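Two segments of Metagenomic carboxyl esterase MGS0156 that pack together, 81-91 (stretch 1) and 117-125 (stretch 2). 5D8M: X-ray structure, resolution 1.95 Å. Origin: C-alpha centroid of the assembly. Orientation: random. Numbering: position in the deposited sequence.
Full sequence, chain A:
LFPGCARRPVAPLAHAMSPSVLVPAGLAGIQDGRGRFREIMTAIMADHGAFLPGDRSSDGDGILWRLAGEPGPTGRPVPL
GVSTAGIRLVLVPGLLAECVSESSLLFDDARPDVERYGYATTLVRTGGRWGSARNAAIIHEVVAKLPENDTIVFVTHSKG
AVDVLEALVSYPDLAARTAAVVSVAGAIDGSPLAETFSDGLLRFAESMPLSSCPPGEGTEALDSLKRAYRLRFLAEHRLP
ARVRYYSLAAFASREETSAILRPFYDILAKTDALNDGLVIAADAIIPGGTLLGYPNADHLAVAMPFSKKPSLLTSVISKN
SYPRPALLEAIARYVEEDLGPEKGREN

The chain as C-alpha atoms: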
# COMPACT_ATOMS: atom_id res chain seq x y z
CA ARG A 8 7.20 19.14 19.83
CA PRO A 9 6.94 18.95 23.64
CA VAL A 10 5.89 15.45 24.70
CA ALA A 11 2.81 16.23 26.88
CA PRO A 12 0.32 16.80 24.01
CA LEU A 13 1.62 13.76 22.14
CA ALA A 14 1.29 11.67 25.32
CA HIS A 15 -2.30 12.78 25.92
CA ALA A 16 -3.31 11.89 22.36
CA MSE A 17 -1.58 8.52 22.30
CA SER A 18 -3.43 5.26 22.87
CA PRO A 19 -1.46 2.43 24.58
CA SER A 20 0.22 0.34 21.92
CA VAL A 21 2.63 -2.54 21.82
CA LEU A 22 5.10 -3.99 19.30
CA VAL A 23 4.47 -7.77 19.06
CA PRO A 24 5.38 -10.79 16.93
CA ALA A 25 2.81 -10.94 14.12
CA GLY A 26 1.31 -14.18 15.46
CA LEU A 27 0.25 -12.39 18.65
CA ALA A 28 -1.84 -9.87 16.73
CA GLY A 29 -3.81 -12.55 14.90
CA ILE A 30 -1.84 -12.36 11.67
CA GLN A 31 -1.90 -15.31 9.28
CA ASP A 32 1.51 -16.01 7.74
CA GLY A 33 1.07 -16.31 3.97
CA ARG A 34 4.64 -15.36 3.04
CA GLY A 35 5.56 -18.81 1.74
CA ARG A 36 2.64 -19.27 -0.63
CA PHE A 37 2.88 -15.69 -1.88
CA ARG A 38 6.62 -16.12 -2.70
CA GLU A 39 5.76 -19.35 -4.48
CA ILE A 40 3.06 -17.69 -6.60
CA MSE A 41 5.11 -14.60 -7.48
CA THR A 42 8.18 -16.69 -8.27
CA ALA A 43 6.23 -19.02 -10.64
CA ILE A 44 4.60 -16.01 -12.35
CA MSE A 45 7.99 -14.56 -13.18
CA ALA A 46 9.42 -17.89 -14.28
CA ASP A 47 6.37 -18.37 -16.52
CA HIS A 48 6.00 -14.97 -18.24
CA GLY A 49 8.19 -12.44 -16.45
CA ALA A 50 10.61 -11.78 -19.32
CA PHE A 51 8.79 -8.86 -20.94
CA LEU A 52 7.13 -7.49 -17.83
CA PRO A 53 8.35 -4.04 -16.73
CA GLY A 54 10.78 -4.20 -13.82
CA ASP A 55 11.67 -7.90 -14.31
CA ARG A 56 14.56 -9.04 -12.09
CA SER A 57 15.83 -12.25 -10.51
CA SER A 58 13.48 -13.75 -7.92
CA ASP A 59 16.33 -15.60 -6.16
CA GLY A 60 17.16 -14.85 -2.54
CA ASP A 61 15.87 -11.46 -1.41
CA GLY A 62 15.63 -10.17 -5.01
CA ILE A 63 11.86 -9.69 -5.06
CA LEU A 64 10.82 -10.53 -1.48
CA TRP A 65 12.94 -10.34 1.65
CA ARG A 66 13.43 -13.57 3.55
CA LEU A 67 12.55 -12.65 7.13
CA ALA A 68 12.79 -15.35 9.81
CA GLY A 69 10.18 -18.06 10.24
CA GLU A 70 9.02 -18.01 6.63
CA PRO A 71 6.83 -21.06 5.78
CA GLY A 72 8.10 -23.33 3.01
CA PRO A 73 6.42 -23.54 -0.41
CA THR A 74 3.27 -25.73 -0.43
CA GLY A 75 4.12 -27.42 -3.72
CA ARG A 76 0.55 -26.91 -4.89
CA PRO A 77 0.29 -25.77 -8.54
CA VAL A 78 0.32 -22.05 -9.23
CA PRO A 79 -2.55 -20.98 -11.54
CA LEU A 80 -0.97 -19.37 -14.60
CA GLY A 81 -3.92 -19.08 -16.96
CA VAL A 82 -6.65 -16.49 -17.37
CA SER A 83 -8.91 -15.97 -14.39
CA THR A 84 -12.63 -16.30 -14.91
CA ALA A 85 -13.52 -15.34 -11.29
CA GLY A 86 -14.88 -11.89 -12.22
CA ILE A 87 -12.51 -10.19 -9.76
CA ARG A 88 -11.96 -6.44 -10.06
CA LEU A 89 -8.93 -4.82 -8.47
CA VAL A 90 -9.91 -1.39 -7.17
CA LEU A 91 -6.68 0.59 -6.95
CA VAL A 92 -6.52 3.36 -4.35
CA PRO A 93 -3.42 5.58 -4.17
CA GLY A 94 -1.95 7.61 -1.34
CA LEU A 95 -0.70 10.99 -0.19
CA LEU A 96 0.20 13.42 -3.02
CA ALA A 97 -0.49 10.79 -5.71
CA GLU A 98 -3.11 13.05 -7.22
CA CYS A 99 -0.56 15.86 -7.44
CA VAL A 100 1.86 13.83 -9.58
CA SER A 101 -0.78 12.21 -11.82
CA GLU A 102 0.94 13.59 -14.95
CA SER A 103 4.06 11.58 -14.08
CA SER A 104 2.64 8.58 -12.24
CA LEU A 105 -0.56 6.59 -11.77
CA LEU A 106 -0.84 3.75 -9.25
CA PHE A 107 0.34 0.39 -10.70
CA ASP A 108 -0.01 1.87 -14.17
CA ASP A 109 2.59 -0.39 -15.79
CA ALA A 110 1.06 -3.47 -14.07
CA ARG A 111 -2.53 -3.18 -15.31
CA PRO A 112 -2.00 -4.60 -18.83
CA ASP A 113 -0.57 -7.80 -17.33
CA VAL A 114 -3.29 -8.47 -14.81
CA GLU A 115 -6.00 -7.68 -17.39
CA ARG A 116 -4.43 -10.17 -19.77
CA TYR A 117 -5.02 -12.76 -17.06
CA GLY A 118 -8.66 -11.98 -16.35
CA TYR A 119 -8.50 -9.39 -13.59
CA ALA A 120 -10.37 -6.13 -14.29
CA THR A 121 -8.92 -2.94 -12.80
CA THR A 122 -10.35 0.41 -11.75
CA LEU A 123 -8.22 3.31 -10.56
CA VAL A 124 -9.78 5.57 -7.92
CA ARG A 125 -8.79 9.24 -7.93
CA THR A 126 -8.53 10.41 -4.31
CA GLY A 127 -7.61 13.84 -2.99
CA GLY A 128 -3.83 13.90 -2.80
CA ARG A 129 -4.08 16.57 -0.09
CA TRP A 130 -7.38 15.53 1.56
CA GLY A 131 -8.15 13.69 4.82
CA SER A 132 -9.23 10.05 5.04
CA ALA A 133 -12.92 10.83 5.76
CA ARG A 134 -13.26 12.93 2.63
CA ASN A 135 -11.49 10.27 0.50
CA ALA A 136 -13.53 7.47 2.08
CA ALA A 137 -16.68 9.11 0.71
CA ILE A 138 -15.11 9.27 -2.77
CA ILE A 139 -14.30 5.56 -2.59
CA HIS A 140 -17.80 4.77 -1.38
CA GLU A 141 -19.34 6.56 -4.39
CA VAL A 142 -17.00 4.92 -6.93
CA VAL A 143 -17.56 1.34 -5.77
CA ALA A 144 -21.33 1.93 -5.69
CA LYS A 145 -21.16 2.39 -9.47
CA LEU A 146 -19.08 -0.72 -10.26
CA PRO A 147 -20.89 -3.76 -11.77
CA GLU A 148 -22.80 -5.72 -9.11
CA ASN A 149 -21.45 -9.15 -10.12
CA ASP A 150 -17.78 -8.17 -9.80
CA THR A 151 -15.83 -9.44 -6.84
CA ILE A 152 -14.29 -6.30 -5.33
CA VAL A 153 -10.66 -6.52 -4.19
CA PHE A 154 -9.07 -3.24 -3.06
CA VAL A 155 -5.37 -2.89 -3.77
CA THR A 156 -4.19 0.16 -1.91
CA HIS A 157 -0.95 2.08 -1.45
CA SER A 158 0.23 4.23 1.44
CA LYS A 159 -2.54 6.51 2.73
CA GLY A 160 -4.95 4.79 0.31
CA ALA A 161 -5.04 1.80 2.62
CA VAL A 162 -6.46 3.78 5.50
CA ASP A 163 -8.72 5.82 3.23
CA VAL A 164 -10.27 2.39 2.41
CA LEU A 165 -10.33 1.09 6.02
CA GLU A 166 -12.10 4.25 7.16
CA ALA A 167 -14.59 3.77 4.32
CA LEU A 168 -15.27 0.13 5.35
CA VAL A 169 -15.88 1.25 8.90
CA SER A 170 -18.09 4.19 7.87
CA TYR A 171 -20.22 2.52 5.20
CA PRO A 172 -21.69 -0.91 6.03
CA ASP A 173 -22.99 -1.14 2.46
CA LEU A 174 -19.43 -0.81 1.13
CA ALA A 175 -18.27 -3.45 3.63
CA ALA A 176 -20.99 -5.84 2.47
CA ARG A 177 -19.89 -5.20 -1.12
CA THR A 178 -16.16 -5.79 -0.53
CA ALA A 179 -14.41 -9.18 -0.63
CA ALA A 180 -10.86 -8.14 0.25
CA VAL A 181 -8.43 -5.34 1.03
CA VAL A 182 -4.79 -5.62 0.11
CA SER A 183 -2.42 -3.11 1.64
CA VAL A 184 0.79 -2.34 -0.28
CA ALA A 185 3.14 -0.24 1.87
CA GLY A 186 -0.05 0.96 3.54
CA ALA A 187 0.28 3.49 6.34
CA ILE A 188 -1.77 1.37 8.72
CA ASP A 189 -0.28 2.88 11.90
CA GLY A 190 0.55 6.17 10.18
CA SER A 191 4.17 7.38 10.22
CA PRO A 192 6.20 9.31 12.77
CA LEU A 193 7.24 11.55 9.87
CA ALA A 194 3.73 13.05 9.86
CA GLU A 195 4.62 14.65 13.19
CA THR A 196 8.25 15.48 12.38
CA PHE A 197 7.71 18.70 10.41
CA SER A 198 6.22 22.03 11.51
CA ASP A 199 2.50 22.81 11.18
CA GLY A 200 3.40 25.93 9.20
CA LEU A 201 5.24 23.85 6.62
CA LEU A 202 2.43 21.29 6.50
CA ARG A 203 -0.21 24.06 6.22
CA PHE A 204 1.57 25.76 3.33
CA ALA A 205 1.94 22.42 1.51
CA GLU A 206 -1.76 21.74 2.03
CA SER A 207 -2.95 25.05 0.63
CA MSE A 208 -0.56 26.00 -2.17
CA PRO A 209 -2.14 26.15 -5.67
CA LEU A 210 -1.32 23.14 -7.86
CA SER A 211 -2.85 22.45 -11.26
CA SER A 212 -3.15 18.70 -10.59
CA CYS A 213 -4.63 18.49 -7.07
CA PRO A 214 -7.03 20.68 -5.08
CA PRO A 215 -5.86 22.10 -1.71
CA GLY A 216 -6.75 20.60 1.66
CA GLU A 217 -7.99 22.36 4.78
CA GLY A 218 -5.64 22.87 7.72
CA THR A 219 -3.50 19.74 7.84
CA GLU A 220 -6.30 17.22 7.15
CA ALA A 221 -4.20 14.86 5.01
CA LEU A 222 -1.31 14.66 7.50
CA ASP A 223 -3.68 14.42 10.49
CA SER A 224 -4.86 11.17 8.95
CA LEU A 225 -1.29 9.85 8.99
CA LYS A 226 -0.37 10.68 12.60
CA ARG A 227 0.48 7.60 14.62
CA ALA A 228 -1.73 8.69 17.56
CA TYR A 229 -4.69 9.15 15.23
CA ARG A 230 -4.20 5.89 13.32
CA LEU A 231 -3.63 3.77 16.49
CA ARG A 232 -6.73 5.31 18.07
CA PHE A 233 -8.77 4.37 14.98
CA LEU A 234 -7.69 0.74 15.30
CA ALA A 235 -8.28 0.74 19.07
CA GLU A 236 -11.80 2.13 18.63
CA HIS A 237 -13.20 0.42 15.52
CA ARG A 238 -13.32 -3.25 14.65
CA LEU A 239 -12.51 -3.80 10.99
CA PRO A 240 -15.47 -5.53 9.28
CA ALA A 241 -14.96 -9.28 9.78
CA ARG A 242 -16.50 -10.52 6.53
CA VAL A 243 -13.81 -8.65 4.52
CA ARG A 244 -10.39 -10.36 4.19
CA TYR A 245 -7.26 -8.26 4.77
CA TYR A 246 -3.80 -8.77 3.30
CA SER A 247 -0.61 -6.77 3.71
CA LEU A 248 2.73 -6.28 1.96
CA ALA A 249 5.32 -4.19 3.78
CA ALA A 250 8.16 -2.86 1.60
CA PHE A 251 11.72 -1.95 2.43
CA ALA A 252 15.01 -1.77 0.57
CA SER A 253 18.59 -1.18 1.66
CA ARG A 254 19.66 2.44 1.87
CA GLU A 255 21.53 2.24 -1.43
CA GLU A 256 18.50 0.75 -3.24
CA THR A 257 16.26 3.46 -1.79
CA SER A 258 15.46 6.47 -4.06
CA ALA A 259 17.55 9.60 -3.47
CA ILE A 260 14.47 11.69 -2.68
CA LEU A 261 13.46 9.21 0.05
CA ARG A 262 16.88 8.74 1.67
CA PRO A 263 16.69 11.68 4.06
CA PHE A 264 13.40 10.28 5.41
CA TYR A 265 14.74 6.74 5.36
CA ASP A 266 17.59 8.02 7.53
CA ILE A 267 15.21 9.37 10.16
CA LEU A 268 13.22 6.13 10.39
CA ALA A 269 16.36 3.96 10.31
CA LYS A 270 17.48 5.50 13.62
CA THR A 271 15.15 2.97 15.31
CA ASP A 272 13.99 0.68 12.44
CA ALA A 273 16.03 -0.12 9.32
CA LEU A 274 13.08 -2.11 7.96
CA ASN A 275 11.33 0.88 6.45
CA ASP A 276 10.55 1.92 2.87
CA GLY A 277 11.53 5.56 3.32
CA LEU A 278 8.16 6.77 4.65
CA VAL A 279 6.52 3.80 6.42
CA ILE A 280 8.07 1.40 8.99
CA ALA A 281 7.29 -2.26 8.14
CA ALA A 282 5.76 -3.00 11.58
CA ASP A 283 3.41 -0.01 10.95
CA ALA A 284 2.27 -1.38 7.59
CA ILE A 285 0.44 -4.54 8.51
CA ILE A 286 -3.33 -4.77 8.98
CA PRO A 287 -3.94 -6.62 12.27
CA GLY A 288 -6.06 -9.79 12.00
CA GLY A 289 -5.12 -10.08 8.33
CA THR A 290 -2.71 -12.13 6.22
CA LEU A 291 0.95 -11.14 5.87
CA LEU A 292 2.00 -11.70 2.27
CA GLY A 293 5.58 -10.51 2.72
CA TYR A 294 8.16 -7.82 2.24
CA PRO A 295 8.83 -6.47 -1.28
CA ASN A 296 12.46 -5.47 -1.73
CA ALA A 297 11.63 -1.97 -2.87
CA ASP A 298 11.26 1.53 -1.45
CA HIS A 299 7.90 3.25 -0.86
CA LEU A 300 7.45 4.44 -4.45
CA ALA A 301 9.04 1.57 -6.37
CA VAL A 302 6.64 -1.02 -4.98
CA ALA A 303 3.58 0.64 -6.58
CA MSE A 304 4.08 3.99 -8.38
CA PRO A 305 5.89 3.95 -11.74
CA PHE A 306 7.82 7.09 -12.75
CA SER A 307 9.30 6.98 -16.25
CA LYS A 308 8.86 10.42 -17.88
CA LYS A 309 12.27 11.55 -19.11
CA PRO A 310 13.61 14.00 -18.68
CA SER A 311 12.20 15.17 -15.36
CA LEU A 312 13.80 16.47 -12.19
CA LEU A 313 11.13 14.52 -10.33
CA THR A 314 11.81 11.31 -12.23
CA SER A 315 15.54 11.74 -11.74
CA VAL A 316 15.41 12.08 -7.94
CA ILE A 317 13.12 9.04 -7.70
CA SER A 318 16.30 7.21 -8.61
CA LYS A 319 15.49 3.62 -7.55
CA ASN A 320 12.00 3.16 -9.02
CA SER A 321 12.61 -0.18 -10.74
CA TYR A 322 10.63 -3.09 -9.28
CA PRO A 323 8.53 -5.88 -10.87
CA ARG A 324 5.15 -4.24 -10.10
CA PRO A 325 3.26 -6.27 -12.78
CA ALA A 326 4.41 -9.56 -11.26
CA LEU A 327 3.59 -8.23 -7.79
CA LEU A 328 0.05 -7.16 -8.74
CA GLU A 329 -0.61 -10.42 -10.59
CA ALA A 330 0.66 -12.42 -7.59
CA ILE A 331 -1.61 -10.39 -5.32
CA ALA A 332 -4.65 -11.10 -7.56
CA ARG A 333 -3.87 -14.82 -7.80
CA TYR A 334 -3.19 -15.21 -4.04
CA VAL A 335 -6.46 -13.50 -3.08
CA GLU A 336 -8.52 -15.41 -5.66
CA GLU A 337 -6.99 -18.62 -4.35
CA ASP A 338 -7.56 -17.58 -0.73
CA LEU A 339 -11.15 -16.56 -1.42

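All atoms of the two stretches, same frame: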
# COMPACT_ATOMS: atom_id res chain seq x y z
N GLY A 81 -3.04 -19.38 -15.85
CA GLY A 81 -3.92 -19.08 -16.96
C GLY A 81 -4.77 -17.86 -16.66
O GLY A 81 -4.50 -17.12 -15.74
N VAL A 82 -5.78 -17.65 -17.49
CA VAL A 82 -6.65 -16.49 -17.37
C VAL A 82 -7.74 -16.76 -16.34
O VAL A 82 -8.45 -17.77 -16.42
CB VAL A 82 -7.31 -16.14 -18.73
CG1 VAL A 82 -8.30 -15.00 -18.56
CG2 VAL A 82 -6.23 -15.79 -19.78
N SER A 83 -7.87 -15.84 -15.40
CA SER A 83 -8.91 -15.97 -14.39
C SER A 83 -10.28 -15.74 -14.99
O SER A 83 -10.46 -14.87 -15.84
CB SER A 83 -8.68 -14.98 -13.24
OG SER A 83 -9.78 -15.01 -12.35
N THR A 84 -11.25 -16.53 -14.54
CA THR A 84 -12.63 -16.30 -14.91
C THR A 84 -13.48 -16.01 -13.66
O THR A 84 -14.69 -16.12 -13.69
CB THR A 84 -13.23 -17.51 -15.71
OG1 THR A 84 -13.02 -18.72 -14.98
CG2 THR A 84 -12.56 -17.64 -17.09
N ALA A 85 -12.83 -15.61 -12.56
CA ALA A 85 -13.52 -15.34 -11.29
C ALA A 85 -14.34 -14.04 -11.26
O ALA A 85 -15.10 -13.80 -10.33
CB ALA A 85 -12.51 -15.33 -10.15
N GLY A 86 -14.18 -13.17 -12.25
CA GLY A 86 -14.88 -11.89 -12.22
C GLY A 86 -14.37 -10.95 -11.12
O GLY A 86 -15.13 -10.14 -10.58
N ILE A 87 -13.09 -11.06 -10.77
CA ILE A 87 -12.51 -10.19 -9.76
C ILE A 87 -12.12 -8.85 -10.38
O ILE A 87 -11.59 -8.82 -11.49
CB ILE A 87 -11.28 -10.85 -9.08
CG1 ILE A 87 -11.75 -12.01 -8.20
CG2 ILE A 87 -10.44 -9.83 -8.26
CD1 ILE A 87 -10.64 -12.76 -7.52
N ARG A 88 -12.42 -7.76 -9.69
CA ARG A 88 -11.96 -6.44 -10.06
C ARG A 88 -11.08 -5.87 -8.97
O ARG A 88 -11.47 -5.80 -7.81
CB ARG A 88 -13.14 -5.49 -10.33
CG ARG A 88 -12.69 -4.06 -10.59
CD ARG A 88 -13.89 -3.17 -10.91
NE ARG A 88 -14.63 -3.65 -12.08
CZ ARG A 88 -14.33 -3.35 -13.33
NH1 ARG A 88 -13.31 -2.55 -13.61
NH2 ARG A 88 -15.05 -3.85 -14.30
N LEU A 89 -9.87 -5.49 -9.35
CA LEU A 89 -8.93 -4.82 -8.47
C LEU A 89 -9.26 -3.32 -8.49
O LEU A 89 -9.20 -2.67 -9.54
CB LEU A 89 -7.49 -5.08 -8.92
CG LEU A 89 -7.12 -6.54 -9.20
CD1 LEU A 89 -5.69 -6.62 -9.77
CD2 LEU A 89 -7.27 -7.39 -7.94
N VAL A 90 -9.66 -2.81 -7.34
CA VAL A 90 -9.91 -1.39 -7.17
C VAL A 90 -8.67 -0.77 -6.52
O VAL A 90 -8.38 -1.02 -5.35
CB VAL A 90 -11.16 -1.15 -6.31
CG1 VAL A 90 -11.44 0.35 -6.23
CG2 VAL A 90 -12.36 -1.90 -6.95
N LEU A 91 -7.95 0.01 -7.31
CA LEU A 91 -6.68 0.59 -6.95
C LEU A 91 -6.88 1.95 -6.28
O LEU A 91 -7.50 2.82 -6.85
CB LEU A 91 -5.80 0.76 -8.19
CG LEU A 91 -5.67 -0.46 -9.10
CD1 LEU A 91 -4.96 -0.10 -10.44
CD2 LEU A 91 -4.92 -1.56 -8.36
N TYR A 117 -4.71 -11.52 -17.78
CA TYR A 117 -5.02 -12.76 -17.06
C TYR A 117 -6.34 -12.74 -16.31
O TYR A 117 -6.52 -13.51 -15.37
CB TYR A 117 -3.88 -13.12 -16.12
CG TYR A 117 -2.67 -13.56 -16.89
CD1 TYR A 117 -2.69 -14.75 -17.61
CD2 TYR A 117 -1.52 -12.77 -16.96
CE1 TYR A 117 -1.59 -15.16 -18.34
CE2 TYR A 117 -0.41 -13.17 -17.70
CZ TYR A 117 -0.45 -14.37 -18.38
OH TYR A 117 0.65 -14.78 -19.11
N GLY A 118 -7.26 -11.88 -16.74
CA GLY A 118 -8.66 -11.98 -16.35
C GLY A 118 -9.07 -11.13 -15.16
O GLY A 118 -10.18 -11.27 -14.65
N TYR A 119 -8.18 -10.26 -14.71
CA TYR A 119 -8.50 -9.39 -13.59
C TYR A 119 -8.79 -7.98 -14.11
O TYR A 119 -7.90 -7.33 -14.69
CB TYR A 119 -7.36 -9.38 -12.56
CG TYR A 119 -7.08 -10.77 -11.99
CD1 TYR A 119 -7.90 -11.31 -11.01
CD2 TYR A 119 -6.00 -11.54 -12.45
CE1 TYR A 119 -7.67 -12.58 -10.49
CE2 TYR A 119 -5.76 -12.82 -11.92
CZ TYR A 119 -6.61 -13.33 -10.94
OH TYR A 119 -6.41 -14.58 -10.39
N ALA A 120 -10.02 -7.52 -13.93
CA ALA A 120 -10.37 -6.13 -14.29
C ALA A 120 -9.74 -5.16 -13.28
O ALA A 120 -9.46 -5.54 -12.14
CB ALA A 120 -11.91 -5.95 -14.34
N THR A 121 -9.49 -3.93 -13.71
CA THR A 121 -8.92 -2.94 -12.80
C THR A 121 -9.64 -1.61 -12.93
O THR A 121 -10.00 -1.18 -14.03
CB THR A 121 -7.41 -2.68 -13.06
OG1 THR A 121 -7.22 -2.09 -14.35
CG2 THR A 121 -6.62 -3.98 -13.00
N THR A 122 -9.83 -0.95 -11.80
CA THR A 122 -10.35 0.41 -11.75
C THR A 122 -9.42 1.23 -10.88
O THR A 122 -9.07 0.80 -9.80
CB THR A 122 -11.77 0.44 -11.15
OG1 THR A 122 -12.69 -0.15 -12.07
CG2 THR A 122 -12.20 1.87 -10.87
N LEU A 123 -9.00 2.39 -11.37
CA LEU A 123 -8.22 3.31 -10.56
C LEU A 123 -9.11 4.39 -9.93
O LEU A 123 -9.81 5.12 -10.62
CB LEU A 123 -7.13 3.97 -11.42
CG LEU A 123 -6.30 5.06 -10.73
CD1 LEU A 123 -5.54 4.52 -9.53
CD2 LEU A 123 -5.32 5.67 -11.75
N VAL A 124 -9.04 4.53 -8.61
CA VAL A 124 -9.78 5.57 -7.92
C VAL A 124 -8.93 6.83 -7.80
O VAL A 124 -7.76 6.78 -7.41
CB VAL A 124 -10.23 5.09 -6.53
CG1 VAL A 124 -10.97 6.23 -5.77
CG2 VAL A 124 -11.13 3.87 -6.69
N ARG A 125 -9.48 7.97 -8.18
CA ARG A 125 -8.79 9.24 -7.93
C ARG A 125 -9.23 9.74 -6.56
O ARG A 125 -10.41 9.99 -6.34
CB ARG A 125 -9.11 10.28 -9.01
CG ARG A 125 -8.50 11.64 -8.72
CD ARG A 125 -8.60 12.58 -9.92
NE ARG A 125 -8.19 13.94 -9.56
CZ ARG A 125 -7.98 14.93 -10.42
NH1 ARG A 125 -8.14 14.73 -11.73
NH2 ARG A 125 -7.63 16.12 -9.96
O HOH W 1 -11.00 -12.59 -12.21
O HOH W 2 -12.81 -12.77 -14.85
O HOH W 3 -12.64 -9.65 -13.88
O HOH W 4 -12.53 -1.83 -16.22

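The backbone sets the frame. Strand 87-91 runs parallel to strand 120-123, their directions 21° apart, and the hydrogen bonds follow the parallel rule: alternate residues of stretch 2, Ala-120 and Thr-122, each bond the two residues flanking their own bridge partners, Arg-88 and Val-90. Ala-120 N donates to Ile-87 O (3.2 Å) and Ala-120 O accepts from Leu-89 N (2.8 Å); Thr-122 N then bonds Leu-89 O (2.9 Å), Thr-122 O takes Leu-91 N (2.8 Å), and Val-124 N closes the ladder on Leu-91 O (2.9 Å). The first of these is the longest and most bent, at 141°. Upstream, Ser-83 N makes a separate, nearly straight bond to Tyr-117 O (2.7 Å).

Between these two regions stretch 1 bulges away, and water fills the gap. Water 1 donates to Ser-83 OG (2.7 Å) and Gly-118 O (2.9 Å) while accepting from Ile-87 N (3.0 Å), so it joins backbones that do not bond directly here. Ser-83 OG also accepts from Ala-85 N (3.1 Å), bracing the turn.

Gly-118 sits where a side chain has no room: an ideal CB would lie 2.1 Å from Ser-83 O, and at its backbone angles a CB would also press on the carbonyl O of Tyr-117, which by itself calls for glycine. Instead its CA approaches Ser-83 O at 3.4 Å in a CA-H...O contact.

Among the paired strand residues, side chains alternate between the two sheet faces. Leu-89, Leu-91, Thr-121 and Leu-123 share one, where Leu-91 CB meets Leu-123 CD1 at 4.0 Å. On the other, with Val-90 and Thr-122, Arg-88 lays its guanidinium over Ala-120, CZ to CB 3.7 Å, and its NH1 donates to Thr-122 OG1 (2.9 Å), combining apolar cover with a polar anchor.

Other apolar contacts flank these pairs. Near the strand entrance, Ser-83 CB lies over the Tyr-119 ring, 3.9 Å from its centroid, a CH-pi contact, while Ile-87 CB meets the ring edge at CD1 (3.9 Å). Val-90 CG1 packs on Val-124 CG2 (3.6 Å).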